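Local coordinates for DisA protein (Sorangium cellulosum, PDB 6CCA) that probably transfers methyl groups to carbon, building the gem-dimethyl group of disorazol, as the methyltransferase of a trans-acyltransferase polyketide assembly line, at residues E137-R140 against R141-Q144; K376-L379 against E380-G383. All coordinates share one frame; numbering follows the deposited sequence.

Contact 1 (E137-R140 against R141-Q144); sequences EVER and RMQQ
R141, M142, Q143 and Q144 each donate their backbone N-H to the carbonyl four residues earlier, R141 N lying 2.9 Å from E137 O. The longest of these bonds, from Q143 N to E139 O, measures 3.2 Å. The one side-chain hydrogen bond joining the two segments runs from Q143 NE2 to E139 OE2, one turn apart, at 2.8 Å with an N-H...O angle of 159°. The acceptor lies almost in the amide plane of Q143, whereas the donor reaches the syn side of OE2 from somewhat out of the carboxylate plane; the two flat groups are turned 87° against each other. The E139 chain bends at chi2 (CG anti to the backbone N, chi1 -163°) and turns the carboxylate forward along the helix, toward Q143, which runs extended beyond CG. The methyl CE of M142 ends 4.2 Å from E139 OE2, beside the polar pair. A second bridge spans i to i+3: R141 NH1 donates to Q144 OE1 at 3.0 Å, nearly in the guanidinium plane but from above the carbonyl plane of the amide. Inward, V138 packs on D67 and C71 of helix 55-75, and M142 on V155 and W159 of helix 152-163. This is the pattern of an amphipathic surface alpha-helix, with polar i to i+4 and i to i+3 bridges beside a face that packs on two other helices.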
ATOM      1  N   GLU A 137     -22.437 -15.220 -14.444  1.00 21.61           N
ATOM      2  CA  GLU A 137     -21.586 -14.324 -15.206  1.00 26.04           C
ATOM      3  C   GLU A 137     -20.239 -14.088 -14.506  1.00 23.34           C
ATOM      4  O   GLU A 137     -19.172 -14.161 -15.135  1.00 21.87           O
ATOM      5  CB  GLU A 137     -22.224 -12.950 -15.344  1.00 31.87           C
ATOM      6  CG  GLU A 137     -22.950 -12.631 -16.629  1.00 45.70           C
ATOM      7  CD  GLU A 137     -23.708 -11.293 -16.460  1.00 50.42           C
ATOM      8  OE1 GLU A 137     -23.043 -10.268 -16.160  1.00 45.05           O
ATOM      9  OE2 GLU A 137     -24.964 -11.284 -16.529  1.00 50.13           O
ATOM     10  N   VAL A 138     -20.321 -13.729 -13.255  1.00 20.27           N
ATOM     11  CA  VAL A 138     -19.073 -13.411 -12.487  1.00 20.81           C
ATOM     12  C   VAL A 138     -18.171 -14.591 -12.305  1.00 18.26           C
ATOM     13  O   VAL A 138     -16.953 -14.451 -12.397  1.00 19.43           O
ATOM     14  CB  VAL A 138     -19.279 -12.639 -11.138  1.00 21.15           C
ATOM     15  CG1 VAL A 138     -20.019 -11.348 -11.407  1.00 23.64           C
ATOM     16  CG2 VAL A 138     -19.921 -13.498 -10.035  1.00 21.36           C
ATOM     17  N   GLU A 139     -18.710 -15.797 -12.092  1.00 18.52           N
ATOM     18  CA  GLU A 139     -17.844 -16.982 -12.000  1.00 21.22           C
ATOM     19  C   GLU A 139     -17.105 -17.309 -13.285  1.00 20.40           C
ATOM     20  O   GLU A 139     -15.894 -17.558 -13.242  1.00 19.74           O
ATOM     21  CB  GLU A 139     -18.653 -18.194 -11.440  1.00 22.67           C
ATOM     22  CG  GLU A 139     -17.721 -19.304 -10.931  1.00 25.19           C
ATOM     23  CD  GLU A 139     -17.279 -20.252 -12.037  1.00 25.09           C
ATOM     24  OE1 GLU A 139     -17.882 -20.144 -13.147  1.00 23.78           O
ATOM     25  OE2 GLU A 139     -16.336 -21.085 -11.806  1.00 23.46           O
ATOM     26  N   ARG A 140     -17.795 -17.132 -14.445  1.00 20.96           N
ATOM     27  CA  ARG A 140     -17.162 -17.293 -15.761  1.00 23.59           C
ATOM     28  C   ARG A 140     -16.109 -16.238 -15.938  1.00 20.86           C
ATOM     29  O   ARG A 140     -14.994 -16.506 -16.397  1.00 21.06           O
ATOM     30  CB  ARG A 140     -18.169 -17.248 -16.951  1.00 26.68           C
ATOM     31  CG  ARG A 140     -19.078 -18.485 -17.065  1.00 40.75           C
ATOM     32  CD  ARG A 140     -20.079 -18.523 -18.285  1.00 43.62           C
ATOM     33  NE  ARG A 140     -21.251 -17.602 -18.127  1.00 52.66           N
ATOM     34  CZ  ARG A 140     -22.479 -17.910 -17.670  1.00 52.79           C
ATOM     35  NH1 ARG A 140     -22.818 -19.155 -17.320  1.00 51.70           N
ATOM     36  NH2 ARG A 140     -23.380 -16.945 -17.560  1.00 54.42           N
ATOM     37  N   ARG A 141     -16.433 -15.001 -15.592  1.00 21.89           N
ATOM     38  CA  ARG A 141     -15.446 -13.875 -15.771  1.00 19.03           C
ATOM     39  C   ARG A 141     -14.225 -14.043 -14.940  1.00 18.37           C
ATOM     40  O   ARG A 141     -13.128 -13.791 -15.411  1.00 18.79           O
ATOM     41  CB  ARG A 141     -16.105 -12.518 -15.478  1.00 19.00           C
ATOM     42  CG  ARG A 141     -15.285 -11.282 -15.847  1.00 20.47           C
ATOM     43  CD  ARG A 141     -14.821 -11.393 -17.269  1.00 21.36           C
ATOM     44  NE  ARG A 141     -14.172 -10.149 -17.684  1.00 19.53           N
ATOM     45  CZ  ARG A 141     -13.471 -10.051 -18.821  1.00 22.36           C
ATOM     46  NH1 ARG A 141     -13.270 -11.149 -19.570  1.00 20.72           N
ATOM     47  NH2 ARG A 141     -12.909  -8.888 -19.153  1.00 20.16           N
ATOM     48  N   MET A 142     -14.398 -14.515 -13.718  1.00 16.96           N
ATOM     49  CA  MET A 142     -13.306 -14.860 -12.828  1.00 17.73           C
ATOM     50  C   MET A 142     -12.353 -15.836 -13.510  1.00 18.77           C
ATOM     51  O   MET A 142     -11.134 -15.659 -13.486  1.00 18.29           O
ATOM     52  CB  MET A 142     -13.857 -15.486 -11.528  1.00 18.78           C
ATOM     53  CG  MET A 142     -12.770 -15.857 -10.524  1.00 18.84           C
ATOM     54  SD  MET A 142     -11.938 -17.420 -10.794  1.00 23.16           S
ATOM     55  CE  MET A 142     -13.271 -18.609 -10.417  1.00 24.90           C
ATOM     56  N   GLN A 143     -12.885 -16.892 -14.134  1.00 18.07           N
ATOM     57  CA  GLN A 143     -12.004 -17.887 -14.771  1.00 20.82           C
ATOM     58  C   GLN A 143     -11.231 -17.314 -15.947  1.00 19.88           C
ATOM     59  O   GLN A 143     -10.028 -17.598 -16.101  1.00 20.23           O
ATOM     60  CB  GLN A 143     -12.807 -19.100 -15.284  1.00 24.98           C
ATOM     61  CG  GLN A 143     -13.358 -19.899 -14.119  1.00 27.76           C
ATOM     62  CD  GLN A 143     -13.658 -21.359 -14.499  1.00 35.86           C
ATOM     63  OE1 GLN A 143     -12.906 -21.949 -15.296  1.00 38.16           O
ATOM     64  NE2 GLN A 143     -14.724 -21.955 -13.913  1.00 31.77           N
ATOM     65  N   GLN A 144     -11.901 -16.461 -16.700  1.00 18.28           N
ATOM     66  CA  GLN A 144     -11.248 -15.752 -17.821  1.00 22.63           C
ATOM     67  C   GLN A 144     -10.105 -14.855 -17.339  1.00 21.05           C
ATOM     68  O   GLN A 144      -9.026 -14.854 -17.888  1.00 18.16           O
ATOM     69  CB  GLN A 144     -12.275 -14.912 -18.535  1.00 22.48           C
ATOM     70  CG  GLN A 144     -13.354 -15.731 -19.215  1.00 24.61           C
ATOM     71  CD  GLN A 144     -14.431 -14.922 -19.859  1.00 23.88           C
ATOM     72  OE1 GLN A 144     -14.671 -13.764 -19.545  1.00 26.21           O
ATOM     73  NE2 GLN A 144     -15.177 -15.582 -20.765  1.00 25.50           N
TER

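Contact 2 (K376-L379 against E380-G383); sequences KGLL and EEEG
A Schellman motif ends helix 372-381 here, and an i to i+4 salt bridge, K376 to E380, spans the turn before it. The evidence for the motif lies in the backbone: G383 has positive phi (88°) as the C' residue, its N donates to E380 O at 3.0 Å, and the N of F384 turns back to L379 O. Before that point the helical pattern still holds, with E380 N to K376 O and E381 N to G377 O as good hydrogen bonds. E382, the first residue to leave helical angles, shares its N-H between L378 O at 3.0 Å and, weakly, L379 O at 3.2 Å. On the buried side, L378 and L379 touch L319 of helix 315-325, and L379 also packs on V387 of strand 387-389. The carboxylates of E381 and E382 both pair with R316, and E382 OE1 also accepts a bond from Q320, tying the helix end to helix 315-325. In the salt bridge, the lysine chain is extended as far as CE and turns only at chi4 (-69°), which turns the ammonium to OE2 of E380. One water accepts from K376 NZ at 3.2 Å and donates to E380 OE1 at 2.8 Å, bridging the ammonium and the second carboxylate oxygen. K376 NZ itself meets E380 OE2 at 2.7 Å, on the syn side and 25° out of the carboxylate plane.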
ATOM      1  N   LYS A 376       3.229  14.351  -3.264  1.00 19.27           N
ATOM      2  CA  LYS A 376       4.228  15.390  -3.589  1.00 20.45           C
ATOM      3  C   LYS A 376       3.931  16.634  -2.786  1.00 21.44           C
ATOM      4  O   LYS A 376       4.822  17.159  -2.024  1.00 19.24           O
ATOM      5  CB  LYS A 376       4.376  15.589  -5.111  1.00 24.46           C
ATOM      6  CG  LYS A 376       5.455  16.589  -5.509  1.00 25.04           C
ATOM      7  CD  LYS A 376       5.591  16.771  -6.992  1.00 26.24           C
ATOM      8  CE  LYS A 376       6.810  17.645  -7.316  1.00 27.86           C
ATOM      9  NZ  LYS A 376       6.554  18.994  -6.888  1.00 29.83           N
ATOM     10  N   GLY A 377       2.699  17.119  -2.871  1.00 21.18           N
ATOM     11  CA  GLY A 377       2.301  18.359  -2.153  1.00 22.09           C
ATOM     12  C   GLY A 377       2.388  18.214  -0.674  1.00 24.86           C
ATOM     13  O   GLY A 377       2.925  19.077   0.049  1.00 22.53           O
ATOM     14  N   LEU A 378       1.927  17.089  -0.156  1.00 23.65           N
ATOM     15  CA  LEU A 378       2.038  16.914   1.273  1.00 20.90           C
ATOM     16  C   LEU A 378       3.493  16.823   1.816  1.00 18.25           C
ATOM     17  O   LEU A 378       3.788  17.401   2.900  1.00 22.24           O
ATOM     18  CB  LEU A 378       1.261  15.674   1.752  1.00 23.90           C
ATOM     19  CG  LEU A 378       1.212  15.354   3.254  1.00 22.60           C
ATOM     20  CD1 LEU A 378       0.530  16.420   4.072  1.00 29.19           C
ATOM     21  CD2 LEU A 378       0.573  14.005   3.547  1.00 26.70           C
ATOM     22  N   LEU A 379       4.344  16.082   1.128  1.00 18.71           N
ATOM     23  CA  LEU A 379       5.700  15.864   1.621  1.00 20.74           C
ATOM     24  C   LEU A 379       6.393  17.258   1.567  1.00 20.64           C
ATOM     25  O   LEU A 379       7.187  17.584   2.479  1.00 21.39           O
ATOM     26  CB  LEU A 379       6.439  14.910   0.722  1.00 19.45           C
ATOM     27  CG  LEU A 379       5.966  13.462   0.953  1.00 18.64           C
ATOM     28  CD1 LEU A 379       6.311  12.570  -0.187  1.00 17.39           C
ATOM     29  CD2 LEU A 379       6.577  12.894   2.276  1.00 21.63           C
ATOM     30  N   GLU A 380       6.166  17.979   0.460  1.00 20.27           N
ATOM     31  CA  GLU A 380       6.698  19.405   0.397  1.00 22.23           C
ATOM     32  C   GLU A 380       6.251  20.272   1.545  1.00 24.33           C
ATOM     33  O   GLU A 380       7.083  20.971   2.169  1.00 24.48           O
ATOM     34  CB  GLU A 380       6.344  20.041  -0.952  1.00 22.32           C
ATOM     35  CG  GLU A 380       7.184  19.476  -2.050  1.00 22.41           C
ATOM     36  CD  GLU A 380       6.732  19.857  -3.456  1.00 24.14           C
ATOM     37  OE1 GLU A 380       5.658  20.438  -3.563  1.00 32.00           O
ATOM     38  OE2 GLU A 380       7.459  19.558  -4.430  1.00 28.33           O
ATOM     39  N   GLU A 381       4.969  20.244   1.885  1.00 23.12           N
ATOM     40  CA  GLU A 381       4.483  21.005   3.019  1.00 27.62           C
ATOM     41  C   GLU A 381       5.118  20.624   4.299  1.00 30.48           C
ATOM     42  O   GLU A 381       5.219  21.442   5.194  1.00 27.02           O
ATOM     43  CB  GLU A 381       2.977  20.858   3.217  1.00 28.25           C
ATOM     44  CG  GLU A 381       2.176  21.581   2.178  1.00 30.74           C
ATOM     45  CD  GLU A 381       0.717  21.169   2.171  1.00 34.30           C
ATOM     46  OE1 GLU A 381       0.160  20.734   3.193  1.00 37.14           O
ATOM     47  OE2 GLU A 381       0.134  21.303   1.114  1.00 42.13           O
ATOM     48  N   GLU A 382       5.469  19.350   4.455  1.00 26.13           N
ATOM     49  CA  GLU A 382       6.096  18.861   5.670  1.00 21.45           C
ATOM     50  C   GLU A 382       7.598  19.037   5.679  1.00 22.39           C
ATOM     51  O   GLU A 382       8.296  18.526   6.568  1.00 23.53           O
ATOM     52  CB  GLU A 382       5.685  17.376   5.910  1.00 23.12           C
ATOM     53  CG  GLU A 382       4.188  17.220   6.270  1.00 23.97           C
ATOM     54  CD  GLU A 382       3.762  18.083   7.465  1.00 25.55           C
ATOM     55  OE1 GLU A 382       4.384  17.959   8.530  1.00 24.24           O
ATOM     56  OE2 GLU A 382       2.801  18.865   7.285  1.00 28.52           O
ATOM     57  N   GLY A 383       8.120  19.712   4.660  1.00 26.00           N
ATOM     58  CA  GLY A 383       9.535  20.053   4.629  1.00 23.95           C
ATOM     59  C   GLY A 383      10.489  19.041   4.030  1.00 24.97           C
ATOM     60  O   GLY A 383      11.663  19.030   4.376  1.00 22.83           O
TER
HETATM   61  O   HOH W   1       3.756  19.775  -5.573  1.00 36.92           O

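In the fold
Contact 1 and contact 2 lie on opposite sides of the chain's centre, 43 Å apart between their centres and about 32 Å between nearest atoms, so neither touches the other. Contact 1 is the more peripheral, 27 Å from that centre against 19 Å. It belongs to the helical region preceding the mixed sheet in sequence, whereas residues 376-383 lead into strands 384-385 and 387-389, which pair antiparallel with strand 402-409 of that sheet. The parallel strands 226-231, 253-257 and 300-306 are consistent with the Rossmann-like core of a methyltransferase. Both contacts use helix-spanning polar pairs, but one lies within a continuing helix and the other at a helix end.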